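Local coordinates for 6-phosphogluconate dehydrogenase (Pseudomonas syringae, PDB 5U5G), which probably catalyses NADPH-dependent reduction of 2-oxopropylphosphonate in fosfomycin biosynthesis, and is seen here with NADP+ and that ketone, at residues Ala187-Ile191 with Tyr217-Leu222. Sequence-based numbering, arbitrary orientation.
With 7VD ((2-oxopropyl)phosphonic acid), chain F.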
loop_
_atom_site.group_PDB
_atom_site.type_symbol
_atom_site.label_atom_id
_atom_site.label_comp_id
_atom_site.label_asym_id
_atom_site.label_seq_id
_atom_site.Cartn_x
_atom_site.Cartn_y
_atom_site.Cartn_z
ATOM N N ALA A 187 1.665 8.727 0.589
ATOM C CA ALA A 187 1.751 8.767 -0.866
ATOM C C ALA A 187 1.667 10.199 -1.374
ATOM O O ALA A 187 2.414 10.586 -2.279
ATOM C CB ALA A 187 0.657 7.892 -1.493
ATOM N N ILE A 188 0.799 11.020 -0.768
ATOM C CA ILE A 188 0.701 12.430 -1.157
ATOM C C ILE A 188 1.994 13.178 -0.834
ATOM O O ILE A 188 2.437 14.049 -1.599
ATOM C CB ILE A 188 -0.530 13.084 -0.494
ATOM C CG1 ILE A 188 -1.811 12.483 -1.065
ATOM C CG2 ILE A 188 -0.539 14.601 -0.723
ATOM C CD1 ILE A 188 -3.085 13.029 -0.434
ATOM N N GLU A 189 2.634 12.850 0.286
ATOM C CA GLU A 189 3.910 13.491 0.586
ATOM C C GLU A 189 4.979 13.088 -0.419
ATOM O O GLU A 189 5.773 13.921 -0.861
ATOM C CB GLU A 189 4.352 13.151 2.007
ATOM C CG GLU A 189 3.564 13.903 3.059
ATOM C CD GLU A 189 4.117 13.694 4.451
ATOM O OE1 GLU A 189 5.311 13.340 4.568
ATOM O OE2 GLU A 189 3.369 13.893 5.425
ATOM N N VAL A 190 5.001 11.815 -0.807
ATOM C CA VAL A 190 6.039 11.343 -1.712
ATOM C C VAL A 190 5.828 11.902 -3.117
ATOM O O VAL A 190 6.777 12.362 -3.764
ATOM C CB VAL A 190 6.073 9.806 -1.672
ATOM C CG1 VAL A 190 6.718 9.233 -2.906
ATOM C CG2 VAL A 190 6.824 9.365 -0.408
ATOM N N ILE A 191 4.583 11.902 -3.597
ATOM C CA ILE A 191 4.283 12.504 -4.895
ATOM C C ILE A 191 4.640 13.983 -4.887
ATOM O O ILE A 191 5.234 14.498 -5.843
ATOM C CB ILE A 191 2.804 12.286 -5.267
ATOM C CG1 ILE A 191 2.518 10.795 -5.464
ATOM C CG2 ILE A 191 2.458 13.081 -6.521
ATOM C CD1 ILE A 191 1.051 10.459 -5.491
ATOM N N TYR A 217 -3.983 2.853 -1.853
ATOM C CA TYR A 217 -4.198 4.291 -1.729
ATOM C C TYR A 217 -3.120 5.139 -2.387
ATOM O O TYR A 217 -3.369 6.326 -2.640
ATOM C CB TYR A 217 -4.381 4.694 -0.258
ATOM C CG TYR A 217 -5.860 4.828 0.009
ATOM C CD1 TYR A 217 -6.654 3.692 0.197
ATOM C CD2 TYR A 217 -6.492 6.075 -0.040
ATOM C CE1 TYR A 217 -8.037 3.800 0.388
ATOM C CE2 TYR A 217 -7.873 6.193 0.160
ATOM C CZ TYR A 217 -8.640 5.049 0.369
ATOM O OH TYR A 217 -10.010 5.154 0.562
ATOM N N MET A 218 -1.942 4.573 -2.675
ATOM C CA MET A 218 -1.044 5.221 -3.628
ATOM C C MET A 218 -1.713 5.354 -4.995
ATOM O O MET A 218 -1.620 6.406 -5.642
ATOM C CB MET A 218 0.266 4.435 -3.744
ATOM C CG MET A 218 1.182 4.886 -4.900
ATOM S SD MET A 218 1.868 6.565 -4.821
ATOM C CE MET A 218 3.178 6.334 -3.600
ATOM N N ASP A 219 -2.407 4.297 -5.441
ATOM C CA ASP A 219 -3.207 4.386 -6.664
ATOM C C ASP A 219 -4.212 5.529 -6.582
ATOM O O ASP A 219 -4.356 6.314 -7.526
ATOM C CB ASP A 219 -3.933 3.065 -6.928
ATOM C CG ASP A 219 -2.981 1.932 -7.295
ATOM O OD1 ASP A 219 -1.793 2.202 -7.598
ATOM O OD2 ASP A 219 -3.424 0.766 -7.269
ATOM N N VAL A 220 -4.916 5.642 -5.448
ATOM C CA VAL A 220 -5.875 6.731 -5.277
ATOM C C VAL A 220 -5.177 8.077 -5.434
ATOM O O VAL A 220 -5.649 8.959 -6.157
ATOM C CB VAL A 220 -6.580 6.621 -3.913
ATOM C CG1 VAL A 220 -7.422 7.868 -3.659
ATOM C CG2 VAL A 220 -7.447 5.371 -3.871
ATOM N N ALA A 221 -4.037 8.249 -4.758
ATOM C CA ALA A 221 -3.346 9.530 -4.770
ATOM C C ALA A 221 -2.814 9.858 -6.162
ATOM O O ALA A 221 -2.882 11.012 -6.605
ATOM C CB ALA A 221 -2.212 9.513 -3.749
ATOM N N LEU A 222 -2.290 8.846 -6.863
ATOM C CA LEU A 222 -1.820 9.036 -8.235
ATOM C C LEU A 222 -2.971 9.345 -9.181
ATOM O O LEU A 222 -2.853 10.222 -10.042
ATOM C CB LEU A 222 -1.090 7.792 -8.724
ATOM C CG LEU A 222 0.263 7.484 -8.101
ATOM C CD1 LEU A 222 0.594 6.035 -8.431
ATOM C CD2 LEU A 222 1.292 8.425 -8.664
HETATM P P1 7VD F . -12.445 2.481 0.986
HETATM C C1 7VD F . -13.109 4.091 1.496
HETATM O O2 7VD F . -12.113 1.553 2.131
HETATM O O3 7VD F . -13.358 1.781 0.007
HETATM O O4 7VD F . -11.185 2.931 0.289
HETATM C C6 7VD F . -13.486 4.234 2.949
HETATM O O7 7VD F . -13.974 3.296 3.578
HETATM C C8 7VD F . -13.223 5.583 3.561
#
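Tyr217 OH gives its hydrogen to the phosphonate oxygen O4 of (2-oxopropyl)phosphonic acid over 2.5 Å and is also hydrogen-bonded to Arg239 NH1, so two partners grip the phenol oxygen. Tyr217 is in helix 216-226, which packs against the long helix 168-196 in the all-helical C-terminal domain of this β-hydroxyacid dehydrogenase family member. The ligand oxygen lies at the ring edge, in plane, while Val220 CG2 sits 4.0 Å above the ring plane over its centre. Lys173 and Asn177 of the same chain and Arg212 of the second subunit also bond the ligand, so its pocket draws on both chains. The segment axes come within 9.5 Å and cross at -49°. The buried seam between them is apolar, and the backbones come nearest at Ala187, whose CA lies 5.3 Å from Met218 CA. Ala221 also turns its methyl toward the other helix, where CB meets Ala187 CB, Ile188 CG1 and Ile191 CD1. The Met218 chain leaves with CG anti to the backbone N (chi1 170°), then bends at chi2 and chi3, which brings its thioether alongside Ala187; CE rests 3.6 Å from Ala187 CB. Phe208 of helix 201-210 touches the same methionine. Ile188 also packs on helix 282-287, and the Glu189 carboxylate is hydrogen-bonded to Ser259 OG and Phe258 N of the second subunit, tying this segment to the dimer interface. Toward the C-terminal ends of the segments, the Ile191 and Leu222 side chains pass at a slant, with Ile191 CD1 placed 3.8 Å from Leu222 CD2 and 4.0 Å from Met218 SD.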